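Local coordinates for PA14 domain-containing protein (Clostridium clariflavum, PDB 6QDI), which probably senses plant-biomass polysaccharides outside the cell, through tandem calcium-binding PA14 domains of a membrane-bound RsgI-type anti-sigma factor, at residues S177-N182 / V200-F205; L275-P280 / S285-S290. One frame throughout, in Å; residues are numbered along the deposited sequence.

Contact 1. Residues S177-N182 / V200-F205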
loop_
_atom_site.group_PDB
_atom_site.type_symbol
_atom_site.label_atom_id
_atom_site.label_comp_id
_atom_site.label_asym_id
_atom_site.label_seq_id
_atom_site.Cartn_x
_atom_site.Cartn_y
_atom_site.Cartn_z
ATOM N N SER A 177 10.439 5.000 6.401
ATOM C CA SER A 177 11.109 3.714 6.496
ATOM C C SER A 177 11.676 3.214 5.170
ATOM O O SER A 177 12.780 2.666 5.114
ATOM C CB SER A 177 10.098 2.722 7.058
ATOM O OG SER A 177 9.759 3.120 8.378
ATOM N N VAL A 178 10.834 3.327 4.143
ATOM C CA VAL A 178 11.154 2.989 2.775
ATOM C C VAL A 178 10.524 4.002 1.830
ATOM O O VAL A 178 9.641 4.738 2.248
ATOM C CB VAL A 178 10.701 1.559 2.379
ATOM C CG1 VAL A 178 11.440 0.498 3.131
ATOM C CG2 VAL A 178 9.203 1.396 2.516
ATOM N N ILE A 179 10.981 4.022 0.587
ATOM C CA ILE A 179 10.347 4.843 -0.419
ATOM C C ILE A 179 9.513 3.905 -1.304
ATOM O O ILE A 179 9.990 3.355 -2.277
ATOM C CB ILE A 179 11.341 5.658 -1.225
ATOM C CG1 ILE A 179 12.402 6.337 -0.366
ATOM C CG2 ILE A 179 10.578 6.651 -2.129
ATOM C CD1 ILE A 179 11.867 7.141 0.770
ATOM N N ASP A 180 8.257 3.740 -0.903
ATOM C CA ASP A 180 7.341 2.817 -1.585
ATOM C C ASP A 180 5.948 3.387 -1.434
ATOM O O ASP A 180 5.202 2.950 -0.555
ATOM C CB ASP A 180 7.459 1.437 -0.959
ATOM C CG ASP A 180 6.666 0.393 -1.681
ATOM O OD1 ASP A 180 6.305 0.620 -2.840
ATOM O OD2 ASP A 180 6.443 -0.693 -1.108
ATOM N N PHE A 181 5.617 4.379 -2.245
ATOM C CA PHE A 181 4.415 5.178 -2.051
ATOM C C PHE A 181 3.488 5.147 -3.256
ATOM O O PHE A 181 3.919 5.264 -4.407
ATOM C CB PHE A 181 4.786 6.649 -1.833
ATOM C CG PHE A 181 5.407 6.919 -0.484
ATOM C CD1 PHE A 181 4.619 7.011 0.633
ATOM C CD2 PHE A 181 6.774 7.054 -0.353
ATOM C CE1 PHE A 181 5.160 7.297 1.852
ATOM C CE2 PHE A 181 7.333 7.259 0.898
ATOM C CZ PHE A 181 6.520 7.400 2.006
ATOM N N ASN A 182 2.185 5.050 -2.980
ATOM C CA ASN A 182 1.153 5.254 -3.973
ATOM C C ASN A 182 -0.018 5.833 -3.218
ATOM O O ASN A 182 -0.745 5.112 -2.528
ATOM C CB ASN A 182 0.816 3.981 -4.721
ATOM C CG ASN A 182 -0.255 4.215 -5.782
ATOM O OD1 ASN A 182 -0.829 5.298 -5.855
ATOM N ND2 ASN A 182 -0.528 3.203 -6.575
ATOM N N VAL A 200 8.392 16.274 -2.527
ATOM C CA VAL A 200 9.101 15.645 -1.432
ATOM C C VAL A 200 10.586 15.624 -1.759
ATOM O O VAL A 200 10.976 15.361 -2.881
ATOM C CB VAL A 200 8.623 14.208 -1.203
ATOM C CG1 VAL A 200 9.344 13.584 -0.021
ATOM C CG2 VAL A 200 7.117 14.135 -0.976
ATOM N N ARG A 201 11.397 15.873 -0.720
ATOM C CA ARG A 201 12.824 15.585 -0.785
ATOM C C ARG A 201 13.163 14.550 0.263
ATOM O O ARG A 201 12.918 14.735 1.451
ATOM C CB ARG A 201 13.652 16.847 -0.539
ATOM C CG ARG A 201 15.155 16.611 -0.417
ATOM C CD ARG A 201 15.954 17.890 -0.575
ATOM N NE ARG A 201 15.585 18.888 0.423
ATOM C CZ ARG A 201 15.467 20.180 0.189
ATOM N NH1 ARG A 201 15.647 20.696 -1.017
ATOM N NH2 ARG A 201 15.106 20.983 1.182
ATOM N N TRP A 202 13.767 13.435 -0.170
ATOM C CA TRP A 202 14.328 12.437 0.721
ATOM C C TRP A 202 15.850 12.529 0.650
ATOM O O TRP A 202 16.427 12.610 -0.441
ATOM C CB TRP A 202 13.880 11.016 0.344
ATOM C CG TRP A 202 12.454 10.711 0.667
ATOM C CD1 TRP A 202 11.957 10.436 1.894
ATOM C CD2 TRP A 202 11.351 10.633 -0.255
ATOM N NE1 TRP A 202 10.622 10.190 1.814
ATOM C CE2 TRP A 202 10.228 10.294 0.503
ATOM C CE3 TRP A 202 11.219 10.798 -1.629
ATOM C CZ2 TRP A 202 8.969 10.115 -0.077
ATOM C CZ3 TRP A 202 9.985 10.640 -2.201
ATOM C CH2 TRP A 202 8.876 10.296 -1.437
ATOM N N THR A 203 16.491 12.483 1.811
ATOM C CA THR A 203 17.925 12.529 1.895
ATOM C C THR A 203 18.454 11.532 2.925
ATOM O O THR A 203 17.821 11.207 3.915
ATOM C CB THR A 203 18.408 13.954 2.266
ATOM O OG1 THR A 203 17.814 14.375 3.494
ATOM C CG2 THR A 203 18.181 14.955 1.166
ATOM N N GLY A 204 19.694 11.119 2.693
ATOM C CA GLY A 204 20.429 10.287 3.629
ATOM C C GLY A 204 21.428 9.460 2.893
ATOM O O GLY A 204 22.096 9.954 1.961
ATOM N N PHE A 205 21.556 8.212 3.328
ATOM C CA PHE A 205 22.592 7.296 2.806
ATOM C C PHE A 205 21.994 5.924 2.645
ATOM O O PHE A 205 21.196 5.496 3.467
ATOM C CB PHE A 205 23.812 7.241 3.741
ATOM C CG PHE A 205 24.574 8.532 3.774
ATOM C CD1 PHE A 205 24.142 9.582 4.582
ATOM C CD2 PHE A 205 25.658 8.753 2.973
ATOM C CE1 PHE A 205 24.784 10.808 4.579
ATOM C CE2 PHE A 205 26.326 9.968 2.994
ATOM C CZ PHE A 205 25.858 10.995 3.770
#
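Ile179 and Trp202 mark the nearest approach of the two backbones, with CA atoms 8.6 Å apart. No hydrogen bond joins 177-182 to 200-205, so side chains alone span the gap. Ile179 and Phe181 on one segment and Trp202 on the other turn their CB atoms inward, and all three are buried. With CG1 beside the backbone N (chi1 -45°), Ile179 CD1 is carried out over one face of the indole. Ile179 CD1 lies 3.4 Å from the centroid of the Trp202 five-membered ring, 6° off the ring normal, as a CH-pi contact. Ile179 CG2 reaches toward the six-membered ring, 4.0 Å from Trp202 CZ3. This is core packing between the two sheets of the second PA14 beta-sandwich: strand 180-184 belongs to one sheet, strand 198-207 to the other. Val200 CG1 lies on the opposite face of the indole. Phe181 meets the far end of Trp202, with Phe181 CE2 3.4 Å from Trp202 CZ2. The planes of the Phe181 ring and the Trp202 six-membered ring differ by 19°, but the rings are offset, with little face shared. The buried indole N-H of Trp202 is satisfied by Asp176 OD2, just ahead of the first segment.

Contact 2. Residues L275-P280 / S285-S290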
loop_
_atom_site.group_PDB
_atom_site.type_symbol
_atom_site.label_atom_id
_atom_site.label_comp_id
_atom_site.label_asym_id
_atom_site.label_seq_id
_atom_site.Cartn_x
_atom_site.Cartn_y
_atom_site.Cartn_z
ATOM N N LEU A 275 11.481 3.650 -4.803
ATOM C CA LEU A 275 12.940 3.481 -4.974
ATOM C C LEU A 275 13.254 1.994 -4.798
ATOM O O LEU A 275 13.088 1.438 -3.710
ATOM C CB LEU A 275 13.731 4.335 -3.982
ATOM C CG LEU A 275 15.240 4.183 -4.074
ATOM C CD1 LEU A 275 15.800 4.688 -5.390
ATOM C CD2 LEU A 275 15.931 4.874 -2.913
ATOM N N GLU A 276 13.719 1.386 -5.893
ATOM C CA GLU A 276 14.067 -0.028 -5.917
ATOM C C GLU A 276 15.516 -0.216 -6.321
ATOM O O GLU A 276 16.162 0.710 -6.858
ATOM C CB GLU A 276 13.171 -0.757 -6.921
ATOM C CG GLU A 276 11.683 -0.798 -6.568
ATOM C CD GLU A 276 10.890 -1.514 -7.650
ATOM O OE1 GLU A 276 10.936 -1.043 -8.797
ATOM O OE2 GLU A 276 10.345 -2.606 -7.385
ATOM N N TRP A 277 16.007 -1.427 -6.094
ATOM C CA TRP A 277 17.304 -1.825 -6.594
ATOM C C TRP A 277 17.307 -3.253 -7.016
ATOM O O TRP A 277 16.466 -4.038 -6.632
ATOM C CB TRP A 277 18.436 -1.569 -5.598
ATOM C CG TRP A 277 18.377 -2.229 -4.270
ATOM C CD1 TRP A 277 17.464 -3.102 -3.781
ATOM C CD2 TRP A 277 19.328 -2.024 -3.205
ATOM N NE1 TRP A 277 17.781 -3.445 -2.494
ATOM C CE2 TRP A 277 18.924 -2.793 -2.132
ATOM C CE3 TRP A 277 20.474 -1.227 -3.072
ATOM C CZ2 TRP A 277 19.604 -2.772 -0.908
ATOM C CZ3 TRP A 277 21.162 -1.221 -1.872
ATOM C CH2 TRP A 277 20.715 -1.978 -0.825
ATOM N N GLU A 278 18.329 -3.582 -7.795
ATOM C CA GLU A 278 18.736 -4.967 -8.068
ATOM C C GLU A 278 20.206 -5.027 -7.773
ATOM O O GLU A 278 20.938 -4.084 -8.011
ATOM C CB GLU A 278 18.354 -5.388 -9.460
ATOM C CG GLU A 278 19.375 -5.573 -10.501
ATOM C CD GLU A 278 18.693 -5.987 -11.775
ATOM O OE1 GLU A 278 18.691 -7.162 -12.131
ATOM O OE2 GLU A 278 18.085 -5.110 -12.354
ATOM N N GLY A 279 20.658 -6.175 -7.276
ATOM C CA GLY A 279 22.061 -6.327 -6.899
ATOM C C GLY A 279 22.385 -7.769 -6.677
ATOM O O GLY A 279 21.571 -8.668 -6.973
ATOM N N PRO A 280 23.565 -8.046 -6.119
ATOM C CA PRO A 280 23.979 -9.433 -5.914
ATOM C C PRO A 280 23.064 -10.146 -4.913
ATOM O O PRO A 280 22.965 -9.746 -3.757
ATOM C CB PRO A 280 25.402 -9.294 -5.368
ATOM C CG PRO A 280 25.586 -7.880 -5.035
ATOM C CD PRO A 280 24.578 -7.071 -5.686
ATOM N N SER A 285 13.556 -4.866 -6.297
ATOM C CA SER A 285 12.758 -4.806 -5.075
ATOM C C SER A 285 13.000 -3.480 -4.383
ATOM O O SER A 285 14.010 -2.829 -4.615
ATOM C CB SER A 285 13.127 -5.969 -4.129
ATOM O OG SER A 285 14.523 -6.031 -3.896
ATOM N N VAL A 286 12.058 -3.074 -3.537
ATOM C CA VAL A 286 12.155 -1.812 -2.808
ATOM C C VAL A 286 13.412 -1.844 -1.970
ATOM O O VAL A 286 13.693 -2.832 -1.254
ATOM C CB VAL A 286 10.876 -1.678 -1.944
ATOM C CG1 VAL A 286 10.995 -0.584 -0.913
ATOM C CG2 VAL A 286 9.647 -1.480 -2.826
ATOM N N VAL A 287 14.168 -0.753 -2.022
ATOM C CA VAL A 287 15.351 -0.666 -1.171
ATOM C C VAL A 287 14.889 -0.684 0.287
ATOM O O VAL A 287 14.046 0.118 0.671
ATOM C CB VAL A 287 16.167 0.610 -1.468
ATOM C CG1 VAL A 287 17.417 0.652 -0.585
ATOM C CG2 VAL A 287 16.580 0.662 -2.919
ATOM N N PRO A 288 15.389 -1.598 1.118
ATOM C CA PRO A 288 14.759 -1.811 2.408
ATOM C C PRO A 288 15.243 -0.847 3.489
ATOM O O PRO A 288 16.360 -0.313 3.414
ATOM C CB PRO A 288 15.185 -3.244 2.765
ATOM C CG PRO A 288 16.575 -3.323 2.154
ATOM C CD PRO A 288 16.459 -2.577 0.840
ATOM N N GLN A 289 14.416 -0.701 4.505
ATOM C CA GLN A 289 14.735 0.120 5.655
ATOM C C GLN A 289 16.106 -0.225 6.235
ATOM O O GLN A 289 16.839 0.661 6.663
ATOM C CB GLN A 289 13.637 -0.058 6.697
ATOM C CG GLN A 289 13.821 0.780 7.955
ATOM C CD GLN A 289 12.677 0.597 8.908
ATOM O OE1 GLN A 289 12.173 -0.512 9.043
ATOM N NE2 GLN A 289 12.277 1.646 9.595
ATOM N N SER A 290 16.430 -1.518 6.271
ATOM C CA SER A 290 17.669 -1.955 6.864
ATOM C C SER A 290 18.902 -1.349 6.234
ATOM O O SER A 290 19.960 -1.351 6.869
ATOM C CB SER A 290 17.748 -3.486 6.759
ATOM O OG SER A 290 17.752 -3.857 5.400
HETATM O O HOH W 1 13.007 2.394 -0.674
HETATM O O HOH W 2 15.433 -4.952 -1.653
#
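A short antiparallel beta ladder near the end of the second PA14 domain joins strand 271-279 to the brief strand 285-286. Trp277 and Ser285 form the hydrogen-bonded pair. Trp277 N donates to Ser285 O at 2.9 Å, and Ser285 N returns a more bent bond to Trp277 O, with 139° at the hydrogen. Glu276 and Val286 are the neighbouring non-hydrogen-bonded pair. One residue further on, Val287 N gives a nearly straight bond to Leu275 O, 168° at the hydrogen. Water 1 donates to that same oxygen and to Val287 O, so one water bridges the two carbonyls just past the end of strand 285-286.

Trp277 and Val287 carry the side-chain contact between them. Trp277 CG lies between the backbone N and the carbonyl carbon (chi1 59°), which brings the indole alongside the second segment. Val287 lays both methyls over one face of it. Val287 CG2 is 3.8 Å from the centroid of the Trp277 five-membered ring, a CH-pi contact, while Val287 CG1 stands over the middle of the indole, about 3.9 Å above its plane. Val287 CG2 also packs against Leu275 CG. Pro288 CD comes in obliquely, 3.6 Å from Trp277 CZ2. Water 2 lies in the indole plane at its edge. It accepts from Trp277 NE1 at 2.9 Å and donates to Ser285 OG and Val286 O, tying the ring's polar edge to the second segment. Ser285 OG also bonds Glu283 O. The aliphatic part of Glu276 passes alongside the Ser285 carbonyl, with Glu276 CB 3.2 Å from Ser285 O, and its carboxylate forms a salt bridge with Arg284. A brief antiparallel strand, returning on strand 271-279 after a short connection, is the element seen here, in one sheet of the second PA14 beta-sandwich.

In the fold
Contacts 1 and 2 both lie in the second of the two PA14 domains, with centres about 12 Å apart. Contact 1 is complete by residue 205, well before contact 2 begins at 275. Strands 180-184 and 271-279 are neighbours in one sheet. Ile179, just ahead of strand 180-184, probably hydrogen-bonds through its O to Leu275 N, 2.9 Å away. Contact 1 runs across the sandwich to strand 198-207 of the other sheet. Contact 2 adds strand 285-286 and the turn after it to the sheet of 271-279. Early and late parts of the domain thus meet here. The Phe181 side chain is about 6 Å from the calcium ion held by Asp10 and Asp42 of the first PA14 domain, placing contact 1 near the domain junction.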